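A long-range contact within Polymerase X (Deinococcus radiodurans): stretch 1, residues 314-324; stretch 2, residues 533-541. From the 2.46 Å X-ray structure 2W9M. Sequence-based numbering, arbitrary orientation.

Stretch 1 (314-324) TLPDPAELVTV
Stretch 2, residues 533-541: ARKAGLTPA

Stretch 1 is mostly irregular: Leu 315, Pro 316 and Asp 317 are extended (phi/psi -86/157, -60/155 and -64/142), residues 318-320 form a 3-10 turn, and Leu 321 and Val 322 are extended again (-76/157, -61/148). The turn is fixed by Glu 320 N to Asp 317 O (2.8 Å) and Leu 321 N to Pro 318 O (3.1 Å), while Asp 317 OD1 (chi1 t) accepts from Ala 319 N at 2.8 Å. Stretch 2 enters as helix at Ala 533 and closes in a Schellman motif, with Leu 538 N to Ala 533 O at 3.1 Å and a weak bond from Gly 537 N to Arg 534 O at 3.0 Å. Gly 537 takes phi/psi 84/29, after which Leu 538 and Thr 539 are extended (-85/139, -105/170).

The register is set by Leu 315 CA and Gly 537 CA, 5.7 Å apart, and by Leu 321 CA and Thr 539 CA, 4.2 Å apart. Close to the second pair, Val 322 N donates to Leu 538 O (3.0 Å, 165° at hydrogen), and Leu 321 CA lies 3.4 Å from the same oxygen in a CA-H...O contact.

Gly 537 suits its place twice over. At its backbone angles a CB would jam against the preceding carbonyl oxygen, and an ideal CB would lie only 3.2 Å from Leu 315 CD2. Leu 315 CD2 and Pro 316 CD border the place an ideal CB would take, the latter 3.6 Å from it. Pro 316 CG sits 3.5 Å from Gly 537 O, and Leu 321 CD2 (chi1 m, chi2 t) reaches Gly 537 C at 3.4 Å. Leu 321 CD1 also packs 3.5 Å from Arg 534 O, so this buried side chain covers the backbone of the helix end.

Arg 534 provides the second cross-stretch hydrogen bond. Its CB points sideways, but chi angles m, t, p and 88° bring the guanidinium nearer, and NH1 donates to Val 322 O (2.8 Å, 153°). That oxygen lies at the guanidinium edge, near its plane, whereas Leu 321 CB covers one face, 3.7 Å from NH1. Val 322 is thus held through both its backbone N and O.

The Val 322 side chain, chi1 p, is buried: Val 322 CG1 meets Ala 533 CB at 3.8 Å, and Val 322 CB lies 4.4 Å from Pro 540 CD. The small methyl of Ala 533 points toward stretch 1. Beside this packing, Glu 320 O approaches Pro 540 CD at 3.3 Å and Thr 539 CG2 (chi1 p) at 3.4 Å. The contact buries 593 Å² in total.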

# COMPACT_ATOMS: atom_id res chain seq x y z
N THR A 314 25.32 8.24 -8.61
CA THR A 314 24.71 9.50 -9.00
C THR A 314 23.69 9.96 -7.96
O THR A 314 23.36 11.14 -7.86
CB THR A 314 24.00 9.35 -10.36
OG1 THR A 314 24.97 9.34 -11.41
CG2 THR A 314 23.02 10.48 -10.60
N LEU A 315 23.20 9.01 -7.17
CA LEU A 315 22.12 9.26 -6.22
C LEU A 315 22.62 9.80 -4.89
O LEU A 315 23.78 9.60 -4.52
CB LEU A 315 21.31 7.98 -6.00
CG LEU A 315 20.80 7.34 -7.29
CD1 LEU A 315 20.13 6.01 -6.99
CD2 LEU A 315 19.85 8.28 -8.01
N PRO A 316 21.73 10.50 -4.15
CA PRO A 316 22.06 11.16 -2.88
C PRO A 316 22.56 10.19 -1.81
O PRO A 316 22.25 9.00 -1.85
CB PRO A 316 20.72 11.76 -2.45
CG PRO A 316 19.94 11.90 -3.70
CD PRO A 316 20.33 10.73 -4.55
N ASP A 317 23.33 10.72 -0.87
CA ASP A 317 23.74 9.98 0.31
C ASP A 317 22.49 9.65 1.11
O ASP A 317 21.56 10.46 1.17
CB ASP A 317 24.72 10.83 1.14
CG ASP A 317 25.21 10.12 2.39
OD1 ASP A 317 24.39 9.91 3.32
OD2 ASP A 317 26.41 9.81 2.46
N PRO A 318 22.44 8.46 1.70
CA PRO A 318 21.27 8.03 2.47
C PRO A 318 20.78 9.10 3.46
O PRO A 318 19.58 9.26 3.64
CB PRO A 318 21.78 6.80 3.22
CG PRO A 318 22.81 6.24 2.31
CD PRO A 318 23.47 7.41 1.65
N ALA A 319 21.72 9.82 4.07
CA ALA A 319 21.38 10.83 5.07
C ALA A 319 20.66 12.04 4.48
O ALA A 319 20.15 12.89 5.22
CB ALA A 319 22.62 11.27 5.82
N GLU A 320 20.61 12.13 3.15
CA GLU A 320 19.91 13.22 2.47
C GLU A 320 18.52 12.81 2.01
O GLU A 320 17.70 13.66 1.66
CB GLU A 320 20.72 13.69 1.25
CG GLU A 320 22.11 14.21 1.57
CD GLU A 320 22.90 14.51 0.31
OE1 GLU A 320 23.09 13.60 -0.53
OE2 GLU A 320 23.35 15.67 0.15
N LEU A 321 18.25 11.51 1.99
CA LEU A 321 16.99 10.99 1.46
C LEU A 321 15.80 11.21 2.41
O LEU A 321 15.97 11.39 3.61
CB LEU A 321 17.12 9.50 1.12
CG LEU A 321 18.16 9.13 0.05
CD1 LEU A 321 18.27 7.62 -0.08
CD2 LEU A 321 17.82 9.75 -1.29
N VAL A 322 14.60 11.21 1.84
CA VAL A 322 13.39 11.45 2.62
C VAL A 322 13.21 10.38 3.71
O VAL A 322 13.61 9.23 3.54
CB VAL A 322 12.14 11.52 1.71
CG1 VAL A 322 11.95 10.20 0.98
CG2 VAL A 322 10.91 11.88 2.52
N THR A 323 12.61 10.79 4.83
CA THR A 323 12.27 9.85 5.90
C THR A 323 10.83 10.10 6.34
O THR A 323 10.24 11.12 5.99
CB THR A 323 13.19 10.02 7.12
OG1 THR A 323 12.95 11.30 7.72
CG2 THR A 323 14.65 9.93 6.70
N VAL A 324 10.28 9.16 7.11
CA VAL A 324 8.91 9.30 7.61
C VAL A 324 8.75 10.60 8.39
O VAL A 324 7.67 11.21 8.39
CB VAL A 324 8.50 8.09 8.48
CG1 VAL A 324 7.15 8.33 9.13
CG2 VAL A 324 8.46 6.83 7.64
N ALA A 533 10.45 5.40 -1.99
CA ALA A 533 10.98 6.70 -2.38
C ALA A 533 12.51 6.76 -2.26
O ALA A 533 13.19 7.37 -3.08
CB ALA A 533 10.34 7.81 -1.56
N ARG A 534 13.05 6.12 -1.23
CA ARG A 534 14.49 6.15 -0.99
C ARG A 534 15.28 5.37 -2.04
O ARG A 534 16.39 5.74 -2.40
CB ARG A 534 14.81 5.67 0.42
CG ARG A 534 14.26 6.58 1.50
CD ARG A 534 14.35 5.94 2.86
NE ARG A 534 15.74 5.72 3.27
CZ ARG A 534 16.48 6.62 3.90
NH1 ARG A 534 15.98 7.81 4.20
NH2 ARG A 534 17.74 6.33 4.24
N LYS A 535 14.69 4.28 -2.54
CA LYS A 535 15.32 3.53 -3.62
C LYS A 535 15.33 4.36 -4.90
O LYS A 535 16.20 4.18 -5.75
CB LYS A 535 14.61 2.20 -3.83
CG LYS A 535 14.72 1.27 -2.63
CD LYS A 535 13.56 0.29 -2.56
CE LYS A 535 13.63 -0.73 -3.69
NZ LYS A 535 12.37 -1.53 -3.75
N ALA A 536 14.37 5.26 -5.04
CA ALA A 536 14.32 6.12 -6.21
C ALA A 536 15.27 7.30 -6.04
O ALA A 536 15.54 8.04 -6.99
CB ALA A 536 12.90 6.60 -6.46
N GLY A 537 15.79 7.48 -4.83
CA GLY A 537 16.74 8.54 -4.56
C GLY A 537 16.10 9.89 -4.26
O GLY A 537 16.69 10.94 -4.52
N LEU A 538 14.90 9.86 -3.71
CA LEU A 538 14.17 11.10 -3.45
C LEU A 538 14.57 11.74 -2.13
O LEU A 538 14.78 11.05 -1.12
CB LEU A 538 12.66 10.86 -3.48
CG LEU A 538 12.08 10.32 -4.79
CD1 LEU A 538 10.56 10.36 -4.75
CD2 LEU A 538 12.62 11.12 -5.98
N THR A 539 14.70 13.06 -2.14
CA THR A 539 14.97 13.84 -0.94
C THR A 539 13.69 14.57 -0.51
O THR A 539 12.70 14.59 -1.25
CB THR A 539 16.06 14.89 -1.20
OG1 THR A 539 15.62 15.81 -2.21
CG2 THR A 539 17.36 14.22 -1.65
N PRO A 540 13.69 15.17 0.69
CA PRO A 540 12.51 15.92 1.10
C PRO A 540 12.12 16.98 0.07
O PRO A 540 10.95 17.35 -0.00
CB PRO A 540 12.96 16.60 2.40
CG PRO A 540 14.01 15.70 2.94
CD PRO A 540 14.71 15.11 1.75
N ALA A 541 13.08 17.44 -0.72
CA ALA A 541 12.82 18.48 -1.71
C ALA A 541 12.05 17.96 -2.93
O ALA A 541 11.47 18.75 -3.68
CB ALA A 541 14.11 19.17 -2.13